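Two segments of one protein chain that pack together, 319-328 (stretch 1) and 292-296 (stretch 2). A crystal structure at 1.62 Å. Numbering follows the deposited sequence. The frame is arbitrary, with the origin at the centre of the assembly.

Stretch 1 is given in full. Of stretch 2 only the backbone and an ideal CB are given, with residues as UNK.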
# COMPACT_ATOMS: atom_id res chain seq x y z
N ARG A 319 -4.17 -15.76 -13.81
CA ARG A 319 -2.89 -16.48 -13.86
C ARG A 319 -3.07 -17.93 -14.28
O ARG A 319 -2.30 -18.38 -15.19
CB ARG A 319 -2.17 -16.45 -12.56
CG ARG A 319 -0.76 -17.00 -12.61
CD ARG A 319 0.08 -15.96 -13.32
NE ARG A 319 1.38 -16.42 -13.80
CZ ARG A 319 1.94 -15.98 -14.93
NH1 ARG A 319 1.26 -15.22 -15.81
NH2 ARG A 319 3.14 -16.39 -15.21
N GLN A 320 -4.04 -18.66 -13.68
CA GLN A 320 -4.35 -20.06 -14.08
C GLN A 320 -4.80 -20.12 -15.52
O GLN A 320 -4.36 -21.09 -16.23
CB GLN A 320 -5.32 -20.65 -13.11
CG GLN A 320 -4.85 -20.85 -11.68
CD GLN A 320 -5.86 -21.36 -10.79
OE1 GLN A 320 -7.10 -21.06 -10.98
NE2 GLN A 320 -5.46 -22.02 -9.74
N GLY A 321 -5.62 -19.18 -16.04
CA GLY A 321 -6.06 -19.26 -17.45
C GLY A 321 -4.83 -19.11 -18.36
O GLY A 321 -4.65 -19.84 -19.32
N SER A 322 -3.87 -18.19 -18.02
CA SER A 322 -2.65 -18.10 -18.78
C SER A 322 -1.80 -19.31 -18.74
O SER A 322 -1.28 -19.71 -19.82
CB SER A 322 -1.74 -16.88 -18.31
OG SER A 322 -2.46 -15.64 -18.50
N ILE A 323 -1.57 -19.88 -17.58
CA ILE A 323 -0.64 -21.01 -17.43
C ILE A 323 -1.27 -22.27 -18.10
O ILE A 323 -0.59 -23.03 -18.83
CB ILE A 323 -0.40 -21.31 -16.00
CG1 ILE A 323 0.54 -20.24 -15.45
CG2 ILE A 323 0.32 -22.63 -15.80
CD1 ILE A 323 0.73 -20.44 -13.97
N ALA A 324 -2.56 -22.43 -17.93
CA ALA A 324 -3.24 -23.64 -18.48
C ALA A 324 -3.09 -23.61 -19.97
O ALA A 324 -2.79 -24.68 -20.58
CB ALA A 324 -4.70 -23.67 -18.08
N THR A 325 -3.25 -22.44 -20.56
CA THR A 325 -3.20 -22.25 -21.99
C THR A 325 -1.76 -22.54 -22.49
O THR A 325 -1.54 -23.25 -23.49
CB THR A 325 -3.74 -20.96 -22.40
OG1 THR A 325 -5.11 -20.84 -22.03
CG2 THR A 325 -3.56 -20.62 -23.86
N GLU A 326 -0.78 -21.93 -21.83
CA GLU A 326 0.59 -22.18 -22.24
C GLU A 326 0.92 -23.60 -22.12
O GLU A 326 1.61 -24.18 -23.07
CB GLU A 326 1.54 -21.27 -21.39
CG GLU A 326 2.96 -21.45 -21.83
CD GLU A 326 3.91 -20.46 -21.21
OE1 GLU A 326 3.48 -19.66 -20.33
OE2 GLU A 326 5.12 -20.57 -21.52
N ASN A 327 0.55 -24.29 -21.04
CA ASN A 327 0.88 -25.73 -20.90
C ASN A 327 0.16 -26.54 -22.01
O ASN A 327 0.74 -27.48 -22.67
CB ASN A 327 0.49 -26.31 -19.59
CG ASN A 327 1.38 -25.79 -18.40
OD1 ASN A 327 2.43 -25.27 -18.65
ND2 ASN A 327 1.01 -26.06 -17.20
N ALA A 328 -1.03 -26.11 -22.33
CA ALA A 328 -1.81 -26.90 -23.37
C ALA A 328 -1.23 -26.72 -24.71
O ALA A 328 -1.12 -27.77 -25.43
CB ALA A 328 -3.29 -26.43 -23.36
N UNK A 292 -0.83 -30.14 -10.58
CA UNK A 292 -0.28 -28.76 -10.45
C UNK A 292 -0.07 -27.99 -11.70
O UNK A 292 0.11 -26.80 -11.61
CB UNK A 292 1.07 -28.81 -9.73
N UNK A 293 -0.07 -28.62 -12.89
CA UNK A 293 0.10 -27.97 -14.15
C UNK A 293 -1.33 -27.66 -14.84
O UNK A 293 -1.33 -27.20 -15.99
CB UNK A 293 0.98 -28.86 -15.04
N UNK A 294 -2.32 -27.91 -14.02
CA UNK A 294 -3.73 -27.53 -14.29
C UNK A 294 -4.35 -28.52 -15.27
O UNK A 294 -5.38 -28.23 -15.94
CB UNK A 294 -3.82 -26.11 -14.85
N UNK A 295 -3.68 -29.63 -15.45
CA UNK A 295 -4.14 -30.68 -16.41
C UNK A 295 -5.07 -31.64 -15.75
O UNK A 295 -4.85 -32.15 -14.63
CB UNK A 295 -2.96 -31.45 -17.00
N UNK A 296 -6.20 -31.98 -16.41
CA UNK A 296 -7.15 -32.91 -15.84
C UNK A 296 -6.67 -34.38 -16.11
O UNK A 296 -5.65 -34.57 -16.74
CB UNK A 296 -8.54 -32.66 -16.43

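Stretch 1 is one continuous helix, and stretch 2 packs against it as an irregular segment with no helix or strand of its own. The surface buried between them is small, 254 Å² with both sides summed.

At position 292 the CA-to-CB bond points sideways, and nothing of the helix lies within 5.5 Å of the ideal CB. With phi/psi of -62/-16 the backbone is ordinary. Stretch 1 sets almost no condition here, so many side chains would suit, polar ones included. The deposited residue is Asp292. Its carboxylate makes no contact with the helix, and OD2 is hydrogen-bonded elsewhere in the structure.

Position 293 also has a sideways CB, but the helix is near. The ideal CB lies 3.5 Å from Asn327 ND2. The backbone matters more: the carbonyl O of 293 accepts a hydrogen bond from Asn327 ND2 at 2.9 Å, with an N-H...acceptor angle of 156°. A backbone acceptor is available whatever the residue, so this bond does not choose the side chain. There is space past the CB, so a long polar or charged side chain would fit as well as a smaller one. The deposited residue is Glu293. Its chi1 is m and its chi2 is t. Its CB lies 3.5 Å from Asn327 ND2, and the rest of the chain lies farther from that amide. Its OE1 serves position 295.

Position 294 faces the helix. Its CB points toward stretch 1, and the ideal CB is 4.1 Å from Ala324 CB and 5.2 Å from Gln320 O. The small side chain of Ala324 leaves room beside the helix, with Ile323 and the CB of Gln320 near by. The surroundings are largely apolar. The Gln320 carbonyl is already taken by the helix hydrogen bond from Ala324 N. Leucine, methionine or another mid-sized apolar residue would suit. The phi/psi of 78/15 is left-handed, a region where glycine is common and asparagine is tolerated, so the backbone and the apolar setting pull different ways. The deposited residue is Leu294, with chi1 m and chi2 t. Its CD1 reaches the helix, 4.0 Å from Ala324 CB, 4.1 Å from Ile323 CG2 and 3.8 Å from Gln320 CB. CD1 also lies 3.4 Å from Gln320 O. Leu294 has the largest area covered by the helix in this contact.

Position 295 has a sideways CB with nothing of the helix within 5.5 Å. A short side chain would therefore miss stretch 1, whereas a long one could bring its end nearer to Asn327. Lysine, glutamine or arginine would be reasonable. The deposited residue is Arg295, and its end does come nearer, with NH2 4.5 Å from Asn327 CB. NH2 forms a salt bridge with Glu293 OE1 at 2.7 Å, and NH1 is hydrogen-bonded to the same OE1 at 2.8 Å. A water accepts from Arg295 NH2 at 3.0 Å and donates to Asn327 O at 2.9 Å, linking the two stretches.

Position 296 is out of reach, so stretch 1 gives no preference. The deposited residue is Thr296.

Stretch 2 292-296: DELRT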
# COMPACT_ATOMS: atom_id res chain seq x y z
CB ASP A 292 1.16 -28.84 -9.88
CG ASP A 292 1.20 -29.28 -8.54
OD1 ASP A 292 0.12 -29.42 -7.94
OD2 ASP A 292 2.35 -29.46 -8.06
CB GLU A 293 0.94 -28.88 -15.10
CG GLU A 293 2.30 -29.15 -14.45
CD GLU A 293 3.20 -30.13 -15.22
OE1 GLU A 293 2.83 -30.50 -16.35
OE2 GLU A 293 4.30 -30.48 -14.67
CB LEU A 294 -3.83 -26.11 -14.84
CG LEU A 294 -3.28 -25.09 -13.80
CD1 LEU A 294 -3.34 -23.65 -14.28
CD2 LEU A 294 -4.02 -25.24 -12.48
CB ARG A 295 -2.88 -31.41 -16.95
CG ARG A 295 -3.11 -32.27 -18.19
CD ARG A 295 -1.75 -32.97 -18.59
NE ARG A 295 -0.72 -31.93 -18.89
CZ ARG A 295 0.33 -31.55 -18.08
NH1 ARG A 295 0.53 -32.09 -16.89
NH2 ARG A 295 1.15 -30.61 -18.47
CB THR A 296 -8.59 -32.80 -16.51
OG1 THR A 296 -8.58 -33.20 -17.90
CG2 THR A 296 -9.16 -31.37 -16.38
O HOH W 1 1.99 -29.58 -21.13
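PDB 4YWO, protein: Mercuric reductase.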